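Local coordinates for protein bradyzoite surface antigen BSR4 (Toxoplasma gondii, PDB 2JKS) that is a bradyzoite-stage surface antigen of the SAG1-related (SRS) superfamily, binds zinc ions in the crystal, and has no firmly assigned molecular function, at residues N172-A177 with N185-E190; N196-N201 with F271-V276; Y217-S222 with S229-V234. All coordinates share one frame; numbering follows the deposited sequence.

All three contacts lie in the second SRS domain, on the same side of the chain's centre. Contacts 1 and 2 each reach from the five-stranded sheet holding strands 173-175 and 197-201 to the four-stranded sheet holding 187-191 and 269-277, so both sample the interior of a beta sandwich; their centres are about 7 Å apart. Contact 1 is complete in the sequence before contact 2 begins. Contact 3, a beta hairpin, is nested in the loop that contact 2 closes, with its centre about 12 Å from contact 2 and 17 Å from contact 1. Cys218 N bonds Leu272 O (2.9 Å), and Tyr217 and Phe233 pack on Phe271, so the hairpin lies against strand 269-277.

Contact 1 of 3, residues N172-A177 with N185-E190; sequences NVVTCA and NPVEVE. With ZN (zinc ion), chain B.
Asn172 turns its flat amide toward the end of segment 185-190. ND2 gives a nearly straight bond to Glu190 O (2.9 Å, 163° at the hydrogen); the acceptor lies close to the amide plane, while the donor stands somewhat tilted from the plane of the carbonyl. OD1 accepts from a water 2.7 Å away, and that water in turn takes the N-H of Glu190, so both ends of the amide are tied to one residue. ND2 also bonds Thr197 O. Val189 sends CG1, anti to its backbone N, against the same amide, 3.5 Å from Asn172 OD1. Asn172 itself belongs to a G1 beta bulge, where it and Val173 both face Ala169, beside a strand that packs across a beta sandwich on strand 187-191. Deeper in, Val174 and Val189 meet obliquely through their CG2 methyls, 3.9 Å apart, and Val174 CG1 reaches Val187 CG1 at 4.3 Å. Leu168 and Val303 fill in around these valines. Past the amide, Glu190 runs outward with an extended chain, and OE1 binds a zinc ion at 2.0 Å together with His311 and His313, which probably belong to a C-terminal His tag; Lys308 also bonds OE1, and Ser192 bonds OE2.

Contact 2 of 3, residues N196-N201 with F271-V276; sequences NTLTIN and FLVGCV
Ile200 points its CB toward segment 271-276 and branches there. CG2, anti to the backbone N, presses its methyl on Cys275 SG at 3.4 Å, a tight fit. The other arm leaves by CG1, which stands beside the backbone N (chi1 -49°), and ends in CD1, 4.3 Å from Val273 CG2; Val174 also touches the Ile200 side chain. Two residues earlier, on the same side of the strand, Leu198 reaches tip to tip with Phe271, CD2 lying 4.0 Å from CZ and approaching the ring obliquely. Leu198 CD2 also comes within 4.4 Å of Val273 CG2, so Val273 is touched from both Leu198 and Ile200. Gly274 lies opposite Ile200 with backbone angles that leave no room for a CB beside the carbonyl O of Val273. No hydrogen bond crosses: two sheets meet face to face as in a beta sandwich, with SRS-domain disulfides in the interior. Cys275 is bonded to Cys202, just beyond strand 197-201, and its SG packs beside Cys176. The axes of 197-201 and 271-276 come within 7.6 Å of each other at 20°, nearly parallel; strand 197-201 sits between 173-175 and 254-258, strand 269-277 between 301-307 and 206-209.

Contact 3 of 3, residues Y217-S222 with S229-V234; sequences YCVADS and STTRFV
Tyr217 O is gripped twice by the facing strand: Thr231 N bonds it at 2.9 Å, and Thr230 CA, 3.1 Å from the same oxygen, directs its hydrogen at it in a CA-H...O contact. The bond back, from Tyr217 N to Thr231 O, is 2.8 Å long and completes the hydrogen-bonded pair of an antiparallel hairpin; Cys218 and Thr230 form the next, non-hydrogen-bonded pair. Further on, Val219 N bonds Ser229 O at 2.9 Å, nearly straight at 171°. A water then carries the ladder on, donating to Val219 O and accepting from Ser229 N, each 2.8 Å away.

Side chains of Tyr217 and Thr231 lie side by side on one face of the hairpin, pointing the same way. Tyr217 takes the crowded position, CG between the backbone N and carbonyl carbon (chi1 62°), and Thr231 CB sits over one face of its ring, toward the rim. Phe233 comes in obliquely, its plane turned 47° from that of Tyr217, and Tyr217 CB lies over its face, 4.0 Å from the centroid, in a CH-pi contact. Val219 CG2 meets Thr231 OG1 at 3.3 Å. Beyond the hairpin, Phe233 continues into rings of Phe271, Phe240 and Trp245, edge-to-face with Phe271.

On the other face Cys218 is disulfide-bonded to Cys228, right before Ser229. With neither a side-chain hydrogen bond nor a salt bridge between the segments, the pairing rests on main-chain bonds, backed by this covalent cross-link and by aromatic packing that joins the hairpin to the domain interior.

Contact 1 of 3, residues N172-A177 with N185-E190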
loop_
_atom_site.group_PDB
_atom_site.type_symbol
_atom_site.label_atom_id
_atom_site.label_comp_id
_atom_site.label_asym_id
_atom_site.label_seq_id
_atom_site.Cartn_x
_atom_site.Cartn_y
_atom_site.Cartn_z
ATOM N N ASN A 172 15.453 -7.040 12.947
ATOM C CA ASN A 172 15.242 -5.602 13.179
ATOM C C ASN A 172 15.138 -4.802 11.870
ATOM O O ASN A 172 15.692 -3.678 11.710
ATOM C CB ASN A 172 16.369 -5.044 14.055
ATOM C CG ASN A 172 16.052 -5.058 15.530
ATOM O OD1 ASN A 172 14.954 -5.459 15.976
ATOM N ND2 ASN A 172 17.005 -4.579 16.315
ATOM N N VAL A 173 14.382 -5.387 10.947
ATOM C CA VAL A 173 14.091 -4.762 9.661
ATOM C C VAL A 173 12.694 -4.141 9.686
ATOM O O VAL A 173 11.684 -4.846 9.919
ATOM C CB VAL A 173 14.243 -5.777 8.498
ATOM C CG1 VAL A 173 13.875 -5.144 7.144
ATOM C CG2 VAL A 173 15.686 -6.346 8.461
ATOM N N VAL A 174 12.648 -2.818 9.545
ATOM C CA VAL A 174 11.389 -2.100 9.572
ATOM C C VAL A 174 10.940 -1.787 8.148
ATOM O O VAL A 174 11.735 -1.278 7.316
ATOM C CB VAL A 174 11.454 -0.804 10.407
ATOM C CG1 VAL A 174 10.110 -0.089 10.346
ATOM C CG2 VAL A 174 11.865 -1.157 11.813
ATOM N N THR A 175 9.707 -2.213 7.869
ATOM C CA THR A 175 8.957 -1.855 6.635
ATOM C C THR A 175 7.940 -0.772 6.931
ATOM O O THR A 175 6.950 -0.999 7.632
ATOM C CB THR A 175 8.248 -3.092 6.006
ATOM O OG1 THR A 175 9.225 -4.120 5.799
ATOM C CG2 THR A 175 7.579 -2.741 4.668
ATOM N N CYS A 176 8.211 0.427 6.423
ATOM C CA CYS A 176 7.343 1.584 6.662
ATOM C C CYS A 176 6.290 1.672 5.552
ATOM O O CYS A 176 6.577 1.402 4.391
ATOM C CB CYS A 176 8.148 2.907 6.703
ATOM S SG CYS A 176 9.007 3.220 8.278
ATOM N N ALA A 177 5.086 2.038 5.960
ATOM C CA ALA A 177 3.999 2.387 5.039
ATOM C C ALA A 177 3.310 3.664 5.546
ATOM O O ALA A 177 3.681 4.217 6.587
ATOM C CB ALA A 177 3.028 1.210 4.888
ATOM N N ASN A 185 0.519 3.582 15.840
ATOM C CA ASN A 185 1.476 3.753 16.940
ATOM C C ASN A 185 2.866 3.698 16.320
ATOM O O ASN A 185 3.043 3.164 15.220
ATOM C CB ASN A 185 1.430 2.557 17.925
ATOM C CG ASN A 185 0.102 2.375 18.532
ATOM O OD1 ASN A 185 -0.461 3.312 19.106
ATOM N ND2 ASN A 185 -0.445 1.168 18.408
ATOM N N PRO A 186 3.864 4.213 17.050
ATOM C CA PRO A 186 5.239 3.997 16.619
ATOM C C PRO A 186 5.582 2.503 16.547
ATOM O O PRO A 186 5.046 1.693 17.317
ATOM C CB PRO A 186 6.078 4.691 17.718
ATOM C CG PRO A 186 5.132 5.769 18.219
ATOM C CD PRO A 186 3.774 5.080 18.243
ATOM N N VAL A 187 6.461 2.148 15.628
ATOM C CA VAL A 187 7.038 0.815 15.588
ATOM C C VAL A 187 8.170 0.813 16.633
ATOM O O VAL A 187 9.151 1.540 16.472
ATOM C CB VAL A 187 7.607 0.489 14.126
ATOM C CG1 VAL A 187 8.260 -0.924 14.085
ATOM C CG2 VAL A 187 6.464 0.585 13.057
ATOM N N GLU A 188 8.045 -0.013 17.676
ATOM C CA GLU A 188 9.076 -0.126 18.704
ATOM C C GLU A 188 10.091 -1.222 18.406
ATOM O O GLU A 188 9.722 -2.363 18.028
ATOM C CB GLU A 188 8.416 -0.384 20.066
ATOM C CG GLU A 188 7.617 0.813 20.504
ATOM C CD GLU A 188 7.480 0.870 21.981
ATOM O OE1 GLU A 188 8.465 1.297 22.673
ATOM O OE2 GLU A 188 6.371 0.515 22.433
ATOM N N VAL A 189 11.362 -0.842 18.507
ATOM C CA VAL A 189 12.489 -1.662 18.137
ATOM C C VAL A 189 13.499 -1.643 19.279
ATOM O O VAL A 189 13.790 -0.589 19.870
ATOM C CB VAL A 189 13.222 -1.119 16.853
ATOM C CG1 VAL A 189 14.425 -2.026 16.539
ATOM C CG2 VAL A 189 12.263 -1.023 15.641
ATOM N N GLU A 190 14.000 -2.816 19.652
ATOM C CA GLU A 190 15.070 -2.859 20.646
ATOM C C GLU A 190 16.399 -3.073 19.968
ATOM O O GLU A 190 16.506 -3.906 19.044
ATOM C CB GLU A 190 14.885 -4.053 21.581
ATOM C CG GLU A 190 16.236 -4.329 22.363
ATOM C CD GLU A 190 16.345 -5.761 22.829
ATOM O OE1 GLU A 190 15.402 -6.154 23.554
ATOM O OE2 GLU A 190 17.319 -6.464 22.429
HETATM ZN ZN ZN B . 15.459 -7.844 24.619
HETATM O O HOH W 1 13.504 -5.249 18.215
#

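Contact 2 of 3, residues N196-N201 with F271-V276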
loop_
_atom_site.group_PDB
_atom_site.type_symbol
_atom_site.label_atom_id
_atom_site.label_comp_id
_atom_site.label_asym_id
_atom_site.label_seq_id
_atom_site.Cartn_x
_atom_site.Cartn_y
_atom_site.Cartn_z
ATOM N N ASN A 196 22.236 -5.686 17.308
ATOM C CA ASN A 196 22.966 -4.431 17.222
ATOM C C ASN A 196 22.773 -3.736 15.876
ATOM O O ASN A 196 23.458 -2.775 15.582
ATOM C CB ASN A 196 24.457 -4.666 17.501
ATOM C CG ASN A 196 25.098 -5.546 16.435
ATOM O OD1 ASN A 196 24.486 -6.502 16.032
ATOM N ND2 ASN A 196 26.294 -5.188 15.954
ATOM N N THR A 197 21.807 -4.204 15.081
ATOM C CA THR A 197 21.477 -3.530 13.810
ATOM C C THR A 197 20.038 -3.002 13.734
ATOM O O THR A 197 19.193 -3.411 14.463
ATOM C CB THR A 197 21.761 -4.405 12.588
ATOM O OG1 THR A 197 20.788 -5.448 12.531
ATOM C CG2 THR A 197 23.155 -5.008 12.678
ATOM N N LEU A 198 19.818 -2.057 12.828
ATOM C CA LEU A 198 18.510 -1.522 12.559
ATOM C C LEU A 198 18.456 -1.207 11.060
ATOM O O LEU A 198 19.258 -0.429 10.590
ATOM C CB LEU A 198 18.367 -0.216 13.340
ATOM C CG LEU A 198 17.040 0.505 13.112
ATOM C CD1 LEU A 198 15.787 -0.330 13.475
ATOM C CD2 LEU A 198 17.081 1.903 13.862
ATOM N N THR A 199 17.478 -1.762 10.348
ATOM C CA THR A 199 17.255 -1.416 8.942
ATOM C C THR A 199 15.914 -0.756 8.815
ATOM O O THR A 199 14.905 -1.303 9.277
ATOM C CB THR A 199 17.266 -2.659 8.048
ATOM O OG1 THR A 199 18.510 -3.348 8.235
ATOM C CG2 THR A 199 17.083 -2.273 6.542
ATOM N N ILE A 200 15.909 0.382 8.141
ATOM C CA ILE A 200 14.688 1.081 7.816
ATOM C C ILE A 200 14.493 1.104 6.323
ATOM O O ILE A 200 15.335 1.612 5.589
ATOM C CB ILE A 200 14.735 2.537 8.324
ATOM C CG1 ILE A 200 15.195 2.612 9.804
ATOM C CG2 ILE A 200 13.376 3.266 8.088
ATOM C CD1 ILE A 200 14.263 2.005 10.806
ATOM N N ASN A 201 13.398 0.490 5.883
ATOM C CA ASN A 201 13.013 0.531 4.476
ATOM C C ASN A 201 11.824 1.469 4.273
ATOM O O ASN A 201 10.687 1.166 4.722
ATOM C CB ASN A 201 12.706 -0.861 3.954
ATOM C CG ASN A 201 13.917 -1.792 4.011
ATOM O OD1 ASN A 201 15.061 -1.389 3.716
ATOM N ND2 ASN A 201 13.684 -3.022 4.439
ATOM N N PHE A 271 16.058 6.654 20.818
ATOM C CA PHE A 271 16.134 7.617 19.719
ATOM C C PHE A 271 14.989 7.307 18.757
ATOM O O PHE A 271 14.411 6.216 18.802
ATOM C CB PHE A 271 17.515 7.657 19.039
ATOM C CG PHE A 271 17.866 6.405 18.253
ATOM C CD1 PHE A 271 17.542 6.306 16.882
ATOM C CD2 PHE A 271 18.497 5.316 18.878
ATOM C CE1 PHE A 271 17.893 5.191 16.158
ATOM C CE2 PHE A 271 18.867 4.185 18.120
ATOM C CZ PHE A 271 18.567 4.118 16.782
ATOM N N LEU A 272 14.658 8.287 17.910
ATOM C CA LEU A 272 13.587 8.107 16.952
ATOM C C LEU A 272 14.089 8.441 15.543
ATOM O O LEU A 272 14.734 9.424 15.338
ATOM C CB LEU A 272 12.426 8.999 17.373
ATOM C CG LEU A 272 11.056 9.057 16.755
ATOM C CD1 LEU A 272 10.174 9.657 17.819
ATOM C CD2 LEU A 272 11.016 9.910 15.481
ATOM N N VAL A 273 13.778 7.574 14.584
ATOM C CA VAL A 273 13.890 7.888 13.184
ATOM C C VAL A 273 12.632 7.321 12.494
ATOM O O VAL A 273 11.725 6.821 13.145
ATOM C CB VAL A 273 15.126 7.220 12.545
ATOM C CG1 VAL A 273 16.413 7.804 13.089
ATOM C CG2 VAL A 273 15.089 5.698 12.821
ATOM N N GLY A 274 12.580 7.447 11.175
ATOM C CA GLY A 274 11.484 6.862 10.439
ATOM C C GLY A 274 11.430 7.295 9.002
ATOM O O GLY A 274 12.471 7.615 8.371
ATOM N N CYS A 275 10.202 7.261 8.476
ATOM C CA CYS A 275 9.930 7.538 7.070
ATOM C C CYS A 275 8.733 8.444 6.975
ATOM O O CYS A 275 7.687 8.205 7.599
ATOM C CB CYS A 275 9.679 6.228 6.293
ATOM S SG CYS A 275 11.007 5.013 6.322
ATOM N N VAL A 276 8.896 9.515 6.196
ATOM C CA VAL A 276 7.776 10.408 5.874
ATOM C C VAL A 276 7.411 10.273 4.398
ATOM O O VAL A 276 8.277 9.903 3.582
ATOM C CB VAL A 276 8.076 11.894 6.310
ATOM C CG1 VAL A 276 8.358 11.932 7.814
ATOM C CG2 VAL A 276 9.278 12.417 5.566
#

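Contact 3 of 3, residues Y217-S222 with S229-V234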
loop_
_atom_site.group_PDB
_atom_site.type_symbol
_atom_site.label_atom_id
_atom_site.label_comp_id
_atom_site.label_asym_id
_atom_site.label_seq_id
_atom_site.Cartn_x
_atom_site.Cartn_y
_atom_site.Cartn_z
ATOM N N TYR A 217 19.465 12.106 15.061
ATOM C CA TYR A 217 18.159 11.481 15.234
ATOM C C TYR A 217 17.134 12.501 15.663
ATOM O O TYR A 217 17.489 13.665 15.904
ATOM C CB TYR A 217 18.280 10.299 16.214
ATOM C CG TYR A 217 18.732 10.706 17.602
ATOM C CD1 TYR A 217 17.809 10.962 18.614
ATOM C CD2 TYR A 217 20.084 10.839 17.887
ATOM C CE1 TYR A 217 18.217 11.333 19.903
ATOM C CE2 TYR A 217 20.504 11.218 19.155
ATOM C CZ TYR A 217 19.557 11.458 20.161
ATOM O OH TYR A 217 19.998 11.858 21.408
ATOM N N CYS A 218 15.861 12.099 15.746
ATOM C CA CYS A 218 14.817 12.936 16.341
ATOM C C CYS A 218 14.758 12.620 17.834
ATOM O O CYS A 218 14.710 11.430 18.238
ATOM C CB CYS A 218 13.436 12.675 15.716
ATOM S SG CYS A 218 13.334 12.625 13.905
ATOM N N VAL A 219 14.800 13.645 18.677
ATOM C CA VAL A 219 14.531 13.397 20.111
ATOM C C VAL A 219 13.278 12.525 20.313
ATOM O O VAL A 219 12.219 12.769 19.700
ATOM C CB VAL A 219 14.445 14.709 20.924
ATOM C CG1 VAL A 219 14.317 14.387 22.432
ATOM C CG2 VAL A 219 15.687 15.513 20.642
ATOM N N ALA A 220 13.408 11.502 21.160
ATOM C CA ALA A 220 12.386 10.472 21.228
ATOM C C ALA A 220 11.111 10.952 21.933
ATOM O O ALA A 220 10.075 10.364 21.706
ATOM C CB ALA A 220 12.942 9.186 21.854
ATOM N N ASP A 221 11.191 12.046 22.723
ATOM C CA ASP A 221 10.024 12.537 23.550
ATOM C C ASP A 221 8.764 12.806 22.736
ATOM O O ASP A 221 7.660 12.561 23.194
ATOM C CB ASP A 221 10.323 13.846 24.324
ATOM C CG ASP A 221 11.767 13.976 24.782
ATOM O OD1 ASP A 221 12.481 12.947 24.903
ATOM O OD2 ASP A 221 12.191 15.153 25.039
ATOM N N SER A 222 8.925 13.292 21.509
ATOM C CA SER A 222 7.752 13.572 20.659
ATOM C C SER A 222 6.952 12.316 20.274
ATOM O O SER A 222 5.785 12.412 19.965
ATOM C CB SER A 222 8.184 14.291 19.358
ATOM O OG SER A 222 8.691 13.321 18.425
ATOM N N SER A 229 12.898 16.919 16.411
ATOM C CA SER A 229 13.969 17.838 16.823
ATOM C C SER A 229 15.247 17.101 16.729
ATOM O O SER A 229 15.428 16.157 17.472
ATOM C CB SER A 229 13.827 18.284 18.287
ATOM O OG SER A 229 12.662 19.025 18.436
ATOM N N THR A 230 16.151 17.535 15.845
ATOM C CA THR A 230 17.374 16.784 15.585
ATOM C C THR A 230 18.402 16.927 16.701
ATOM O O THR A 230 18.524 17.997 17.355
ATOM C CB THR A 230 18.012 17.112 14.212
ATOM O OG1 THR A 230 18.275 18.516 14.143
ATOM C CG2 THR A 230 17.071 16.695 13.046
ATOM N N THR A 231 19.099 15.831 16.966
ATOM C CA THR A 231 20.182 15.817 17.945
ATOM C C THR A 231 21.207 14.859 17.435
ATOM O O THR A 231 20.861 13.903 16.727
ATOM C CB THR A 231 19.687 15.415 19.362
ATOM O OG1 THR A 231 18.743 16.376 19.769
ATOM C CG2 THR A 231 20.786 15.461 20.354
ATOM N N ARG A 232 22.473 15.124 17.731
ATOM C CA ARG A 232 23.548 14.317 17.221
ATOM C C ARG A 232 23.632 12.928 17.930
ATOM O O ARG A 232 23.437 12.841 19.144
ATOM C CB ARG A 232 24.888 15.096 17.234
ATOM C CG ARG A 232 24.846 16.406 16.352
ATOM C CD ARG A 232 26.190 17.134 16.472
ATOM N NE ARG A 232 27.289 16.394 15.835
ATOM C CZ ARG A 232 28.559 16.366 16.270
ATOM N NH1 ARG A 232 28.900 17.002 17.389
ATOM N NH2 ARG A 232 29.474 15.656 15.609
ATOM N N PHE A 233 23.809 11.864 17.129
ATOM C CA PHE A 233 23.991 10.513 17.645
ATOM C C PHE A 233 25.153 10.387 18.637
ATOM O O PHE A 233 25.024 9.642 19.594
ATOM C CB PHE A 233 24.208 9.495 16.537
ATOM C CG PHE A 233 22.935 8.895 15.998
ATOM C CD1 PHE A 233 22.144 8.041 16.792
ATOM C CD2 PHE A 233 22.513 9.192 14.695
ATOM C CE1 PHE A 233 20.952 7.491 16.279
ATOM C CE2 PHE A 233 21.327 8.649 14.170
ATOM C CZ PHE A 233 20.547 7.787 14.943
ATOM N N VAL A 234 26.267 11.090 18.408
ATOM C CA VAL A 234 27.401 11.079 19.384
ATOM C C VAL A 234 26.970 11.424 20.798
ATOM O O VAL A 234 27.650 11.023 21.743
ATOM C CB VAL A 234 28.593 12.053 19.093
ATOM C CG1 VAL A 234 29.524 11.517 18.018
ATOM C CG2 VAL A 234 28.128 13.539 18.880
HETATM O O HOH W 2 11.733 14.970 18.095
#